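Local coordinates for membrane lipoprotein family protein (Aeropyrum pernix, PDB 4PEV), which probably serves as the solute-binding protein of an ABC transporter and binds adenosine, at residues A185-W199 against D219-D231. Numbering follows the deposited sequence.
With ADN (adenosine), chain F.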
loop_
_atom_site.group_PDB
_atom_site.type_symbol
_atom_site.label_atom_id
_atom_site.label_comp_id
_atom_site.label_asym_id
_atom_site.label_seq_id
_atom_site.Cartn_x
_atom_site.Cartn_y
_atom_site.Cartn_z
ATOM N N ALA C 185 -3.853 -1.258 24.604
ATOM C CA ALA C 185 -3.190 -0.917 23.351
ATOM C C ALA C 185 -4.038 -1.385 22.205
ATOM O O ALA C 185 -4.254 -2.581 22.057
ATOM C CB ALA C 185 -1.833 -1.594 23.261
ATOM N N LYS C 186 -4.490 -0.449 21.372
ATOM C CA LYS C 186 -5.258 -0.796 20.179
ATOM C C LYS C 186 -4.426 -0.787 18.894
ATOM O O LYS C 186 -3.351 -0.181 18.829
ATOM C CB LYS C 186 -6.427 0.153 20.024
ATOM C CG LYS C 186 -7.253 0.265 21.282
ATOM C CD LYS C 186 -8.415 1.202 21.065
ATOM C CE LYS C 186 -8.978 1.665 22.384
ATOM N NZ LYS C 186 -10.110 2.582 22.117
ATOM N N ALA C 187 -4.935 -1.490 17.885
ATOM C CA ALA C 187 -4.391 -1.423 16.542
ATOM C C ALA C 187 -5.041 -0.237 15.849
ATOM O O ALA C 187 -6.058 0.271 16.307
ATOM C CB ALA C 187 -4.668 -2.708 15.780
ATOM N N GLY C 188 -4.446 0.224 14.762
ATOM C CA GLY C 188 -4.929 1.430 14.127
ATOM C C GLY C 188 -4.459 1.552 12.709
ATOM O O GLY C 188 -3.627 0.770 12.253
ATOM N N ALA C 189 -5.016 2.533 12.010
ATOM C CA ALA C 189 -4.571 2.863 10.665
ATOM C C ALA C 189 -4.933 4.290 10.363
ATOM O O ALA C 189 -6.039 4.717 10.670
ATOM C CB ALA C 189 -5.217 1.950 9.641
ATOM N N VAL C 190 -3.985 5.023 9.784
ATOM C CA VAL C 190 -4.236 6.356 9.281
ATOM C C VAL C 190 -4.304 6.209 7.779
ATOM O O VAL C 190 -3.312 5.823 7.149
ATOM C CB VAL C 190 -3.124 7.352 9.661
ATOM C CG1 VAL C 190 -3.450 8.738 9.104
ATOM C CG2 VAL C 190 -2.939 7.396 11.177
ATOM N N ALA C 191 -5.479 6.505 7.221
ATOM C CA ALA C 191 -5.753 6.252 5.814
ATOM C C ALA C 191 -5.866 7.551 5.059
ATOM O O ALA C 191 -6.080 8.609 5.656
ATOM C CB ALA C 191 -7.032 5.452 5.665
ATOM N N GLY C 192 -5.710 7.464 3.743
ATOM C CA GLY C 192 -5.860 8.620 2.874
ATOM C C GLY C 192 -7.310 8.798 2.487
ATOM O O GLY C 192 -8.167 8.980 3.344
HETATM N N MSE C 193 -7.589 8.716 1.192
HETATM C CA MSE C 193 -8.929 8.980 0.678
HETATM C C MSE C 193 -9.812 7.771 0.745
HETATM O O MSE C 193 -9.346 6.625 0.659
HETATM C CB MSE C 193 -8.856 9.394 -0.782
HETATM C CG MSE C 193 -8.020 10.648 -0.988
HETATM SE SE MSE C 193 -8.087 11.126 -2.903
HETATM C CE MSE C 193 -9.833 12.069 -2.816
ATOM N N ASP C 194 -11.113 8.025 0.875
ATOM C CA ASP C 194 -12.107 6.965 0.915
ATOM C C ASP C 194 -12.426 6.448 -0.495
ATOM O O ASP C 194 -13.368 6.903 -1.148
ATOM C CB ASP C 194 -13.365 7.475 1.606
ATOM C CG ASP C 194 -14.337 6.364 1.920
ATOM O OD1 ASP C 194 -14.369 5.355 1.157
ATOM O OD2 ASP C 194 -15.056 6.505 2.944
ATOM N N ILE C 195 -11.645 5.476 -0.947
ATOM C CA ILE C 195 -11.751 4.958 -2.300
ATOM C C ILE C 195 -11.540 3.447 -2.303
ATOM O O ILE C 195 -11.024 2.913 -1.321
ATOM C CB ILE C 195 -10.719 5.638 -3.201
ATOM C CG1 ILE C 195 -9.300 5.521 -2.619
ATOM C CG2 ILE C 195 -11.069 7.109 -3.365
ATOM C CD1 ILE C 195 -8.219 5.730 -3.659
ATOM N N PRO C 196 -11.933 2.756 -3.404
ATOM C CA PRO C 196 -11.947 1.288 -3.475
ATOM C C PRO C 196 -10.713 0.541 -3.014
ATOM O O PRO C 196 -10.868 -0.433 -2.289
ATOM C CB PRO C 196 -12.239 1.010 -4.951
ATOM C CG PRO C 196 -13.152 2.121 -5.319
ATOM C CD PRO C 196 -12.593 3.329 -4.601
ATOM N N PRO C 197 -9.504 0.974 -3.407
ATOM C CA PRO C 197 -8.339 0.205 -2.937
ATOM C C PRO C 197 -8.239 0.220 -1.425
ATOM O O PRO C 197 -7.958 -0.814 -0.812
ATOM C CB PRO C 197 -7.152 0.926 -3.550
ATOM C CG PRO C 197 -7.723 1.768 -4.655
ATOM C CD PRO C 197 -9.106 2.132 -4.221
ATOM N N LEU C 198 -8.504 1.373 -0.828
ATOM C CA LEU C 198 -8.495 1.478 0.629
ATOM C C LEU C 198 -9.644 0.736 1.293
ATOM O O LEU C 198 -9.515 0.324 2.456
ATOM C CB LEU C 198 -8.448 2.938 1.086
ATOM C CG LEU C 198 -6.997 3.429 1.206
ATOM C CD1 LEU C 198 -6.234 3.359 -0.108
ATOM C CD2 LEU C 198 -6.966 4.843 1.737
ATOM N N TRP C 199 -10.754 0.547 0.576
ATOM C CA TRP C 199 -11.804 -0.331 1.075
ATOM C C TRP C 199 -11.195 -1.718 1.280
ATOM O O TRP C 199 -11.384 -2.343 2.321
ATOM C CB TRP C 199 -12.970 -0.446 0.111
ATOM C CG TRP C 199 -13.670 0.823 -0.223
ATOM C CD1 TRP C 199 -13.539 2.025 0.398
ATOM C CD2 TRP C 199 -14.657 1.003 -1.246
ATOM N NE1 TRP C 199 -14.368 2.963 -0.192
ATOM C CE2 TRP C 199 -15.069 2.359 -1.202
ATOM C CE3 TRP C 199 -15.231 0.150 -2.209
ATOM C CZ2 TRP C 199 -16.023 2.888 -2.090
ATOM C CZ3 TRP C 199 -16.178 0.672 -3.094
ATOM C CH2 TRP C 199 -16.562 2.033 -3.027
ATOM N N ASP C 219 -9.454 -9.507 22.655
ATOM C CA ASP C 219 -10.414 -8.542 22.119
ATOM C C ASP C 219 -9.703 -7.240 21.778
ATOM O O ASP C 219 -10.023 -6.179 22.324
ATOM C CB ASP C 219 -11.587 -8.318 23.090
ATOM C CG ASP C 219 -12.726 -7.457 22.473
ATOM O OD1 ASP C 219 -12.893 -7.398 21.228
ATOM O OD2 ASP C 219 -13.471 -6.817 23.248
ATOM N N VAL C 220 -8.736 -7.334 20.866
ATOM C CA VAL C 220 -7.960 -6.177 20.436
ATOM C C VAL C 220 -8.834 -5.325 19.540
ATOM O O VAL C 220 -9.348 -5.815 18.539
ATOM C CB VAL C 220 -6.703 -6.584 19.627
ATOM C CG1 VAL C 220 -6.026 -5.359 19.022
ATOM C CG2 VAL C 220 -5.714 -7.378 20.480
ATOM N N GLU C 221 -8.985 -4.052 19.881
ATOM C CA GLU C 221 -9.795 -3.135 19.084
ATOM C C GLU C 221 -8.992 -2.481 17.971
ATOM O O GLU C 221 -7.770 -2.415 18.050
ATOM C CB GLU C 221 -10.388 -2.073 19.976
ATOM C CG GLU C 221 -11.298 -2.679 21.014
ATOM C CD GLU C 221 -12.061 -1.635 21.799
ATOM O OE1 GLU C 221 -11.664 -0.443 21.790
ATOM O OE2 GLU C 221 -13.063 -2.022 22.435
HETATM N N MSE C 222 -9.689 -2.015 16.933
HETATM C CA MSE C 222 -9.044 -1.404 15.771
HETATM C C MSE C 222 -9.746 -0.131 15.383
HETATM O O MSE C 222 -10.964 -0.083 15.275
HETATM C CB MSE C 222 -9.006 -2.351 14.575
HETATM C CG MSE C 222 -7.974 -1.897 13.531
HETATM SE SE MSE C 222 -8.708 -0.698 12.116
HETATM C CE MSE C 222 -9.698 -2.059 11.086
ATOM N N VAL C 223 -8.958 0.914 15.164
ATOM C CA VAL C 223 -9.476 2.227 14.820
ATOM C C VAL C 223 -8.908 2.640 13.485
ATOM O O VAL C 223 -7.689 2.748 13.318
ATOM C CB VAL C 223 -9.093 3.275 15.868
ATOM C CG1 VAL C 223 -9.552 4.670 15.434
ATOM C CG2 VAL C 223 -9.679 2.867 17.221
ATOM N N TRP C 224 -9.807 2.871 12.540
ATOM C CA TRP C 224 -9.448 3.221 11.185
ATOM C C TRP C 224 -9.924 4.631 10.909
ATOM O O TRP C 224 -11.103 4.914 11.052
ATOM C CB TRP C 224 -10.120 2.256 10.238
ATOM C CG TRP C 224 -9.862 2.529 8.828
ATOM C CD1 TRP C 224 -10.461 3.474 8.053
ATOM C CD2 TRP C 224 -8.948 1.834 7.987
ATOM N NE1 TRP C 224 -9.986 3.400 6.770
ATOM C CE2 TRP C 224 -9.050 2.404 6.701
ATOM C CE3 TRP C 224 -8.048 0.788 8.196
ATOM C CZ2 TRP C 224 -8.281 1.968 5.622
ATOM C CZ3 TRP C 224 -7.289 0.349 7.125
ATOM C CH2 TRP C 224 -7.413 0.940 5.849
ATOM N N THR C 225 -9.002 5.507 10.519
ATOM C CA THR C 225 -9.320 6.893 10.201
ATOM C C THR C 225 -8.920 7.290 8.775
ATOM O O THR C 225 -7.726 7.304 8.420
ATOM C CB THR C 225 -8.633 7.846 11.190
ATOM O OG1 THR C 225 -8.859 7.374 12.520
ATOM C CG2 THR C 225 -9.180 9.273 11.045
ATOM N N TYR C 226 -9.928 7.614 7.963
ATOM C CA TYR C 226 -9.707 8.339 6.720
ATOM C C TYR C 226 -9.358 9.791 7.036
ATOM O O TYR C 226 -10.097 10.463 7.741
ATOM C CB TYR C 226 -10.944 8.291 5.847
ATOM C CG TYR C 226 -11.170 6.943 5.228
ATOM C CD1 TYR C 226 -10.268 6.427 4.287
ATOM C CD2 TYR C 226 -12.276 6.176 5.574
ATOM C CE1 TYR C 226 -10.470 5.189 3.703
ATOM C CE2 TYR C 226 -12.487 4.939 5.006
ATOM C CZ TYR C 226 -11.588 4.442 4.072
ATOM O OH TYR C 226 -11.811 3.197 3.507
ATOM N N THR C 227 -8.210 10.244 6.536
ATOM C CA THR C 227 -7.817 11.649 6.591
ATOM C C THR C 227 -8.370 12.397 5.390
ATOM O O THR C 227 -8.587 13.603 5.455
ATOM C CB THR C 227 -6.296 11.825 6.527
ATOM O OG1 THR C 227 -5.822 11.362 5.253
ATOM C CG2 THR C 227 -5.618 11.075 7.657
ATOM N N GLY C 228 -8.551 11.687 4.286
ATOM C CA GLY C 228 -9.150 12.263 3.092
ATOM C C GLY C 228 -8.137 12.753 2.074
ATOM O O GLY C 228 -8.498 13.161 0.968
ATOM N N ARG C 229 -6.863 12.722 2.438
ATOM C CA ARG C 229 -5.824 13.212 1.559
ATOM C C ARG C 229 -4.703 12.179 1.511
ATOM O O ARG C 229 -4.557 11.378 2.429
ATOM C CB ARG C 229 -5.385 14.607 2.039
ATOM C CG ARG C 229 -6.442 15.679 1.711
ATOM C CD ARG C 229 -6.253 17.068 2.330
ATOM N NE ARG C 229 -4.955 17.680 2.020
ATOM C CZ ARG C 229 -4.579 18.149 0.826
ATOM N NH1 ARG C 229 -5.395 18.097 -0.219
ATOM N NH2 ARG C 229 -3.367 18.676 0.669
ATOM N N PHE C 230 -3.967 12.148 0.405
ATOM C CA PHE C 230 -2.776 11.290 0.268
ATOM C C PHE C 230 -1.474 12.078 0.322
ATOM O O PHE C 230 -0.400 11.496 0.316
ATOM C CB PHE C 230 -2.799 10.562 -1.058
ATOM C CG PHE C 230 -3.665 9.350 -1.068
ATOM C CD1 PHE C 230 -3.385 8.280 -0.232
ATOM C CD2 PHE C 230 -4.740 9.250 -1.951
ATOM C CE1 PHE C 230 -4.174 7.142 -0.255
ATOM C CE2 PHE C 230 -5.532 8.119 -1.970
ATOM C CZ PHE C 230 -5.247 7.062 -1.125
ATOM N N ASP C 231 -1.573 13.398 0.406
ATOM C CA ASP C 231 -0.414 14.277 0.302
ATOM C C ASP C 231 -0.314 15.298 1.455
ATOM O O ASP C 231 0.232 16.369 1.264
ATOM C CB ASP C 231 -0.500 15.021 -1.029
ATOM C CG ASP C 231 -1.770 15.889 -1.146
ATOM O OD1 ASP C 231 -2.767 15.671 -0.408
ATOM O OD2 ASP C 231 -1.766 16.794 -2.002
HETATM O "O5'" ADN F . -0.289 4.336 0.787
HETATM C "C5'" ADN F . -1.381 3.406 0.916
HETATM C "C4'" ADN F . -2.229 3.206 -0.344
HETATM O "O4'" ADN F . -2.932 4.395 -0.713
HETATM C "C3'" ADN F . -1.497 2.798 -1.619
HETATM O "O3'" ADN F . -1.190 1.400 -1.646
HETATM C "C2'" ADN F . -2.478 3.231 -2.703
HETATM O "O2'" ADN F . -3.520 2.274 -2.938
HETATM C "C1'" ADN F . -3.074 4.489 -2.127
HETATM N N9 ADN F . -2.342 5.685 -2.586
HETATM C C8 ADN F . -1.173 6.171 -2.104
HETATM N N7 ADN F . -0.802 7.303 -2.759
HETATM C C5 ADN F . -1.765 7.547 -3.674
HETATM C C6 ADN F . -2.029 8.564 -4.713
HETATM N N6 ADN F . -1.156 9.572 -4.903
HETATM N N1 ADN F . -3.152 8.446 -5.465
HETATM C C2 ADN F . -4.031 7.435 -5.297
HETATM N N3 ADN F . -3.857 6.478 -4.377
HETATM C C4 ADN F . -2.770 6.476 -3.559
#
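Strands 186-191 and 222-226 are the two parallel strands of a beta-alpha-beta unit, paired from A187 with M222 to A191 with Y226. Helix 196-214 links them. Four backbone hydrogen bonds run from A187 N to E221 O through T225 N to A189 O, and a fifth, A191 N to T225 O, is 2.7 Å long. At the strand ends T227 OG1 donates to a lone pair of A191 O at 2.8 Å, with chi1 of 64° setting it between the T227 backbone N and carbonyl carbon. T227 N reaches the same oxygen from above the carbonyl plane. T227 OG1 also accepts from R229 N, an ST turn.

A189 CB lies 3.4 Å from W224 CE3, and A191 CB 3.7 Å from W224 CZ2. D194 CA sits over one face of the Y226 ring, 4.0 Å from its centroid, and the D194 carboxylate stacks nearly parallel to the ring, planes 14° apart. W224 NE1 lies over the opposite face. D194 OD1 accepts from W199 NE1 in the indole plane. D194 OD2 is hydrogen-bonded to H401 NE2, and Y226 OH to Y404 OH. Replacing Y226 with an alanine is likely to open a gap between D194 and W224 and leave the Y404 hydroxyl without this partner.

The F230 ring lies between the G192-M193 backbone and the adenine of adenosine. G192 CA makes a CH-pi contact with one face, 4.2 Å from the ring centroid. M193, a selenomethionine, sets its SE obliquely to this ring. Adenosine C4 lies 3.4 Å above the centre of the opposite face. I195 CD1 and L198 CD1 meet the ring edge. Loops at the C-terminal ends of parallel strands thus help line the adenosine cleft, typical of the periplasmic-binding-protein fold.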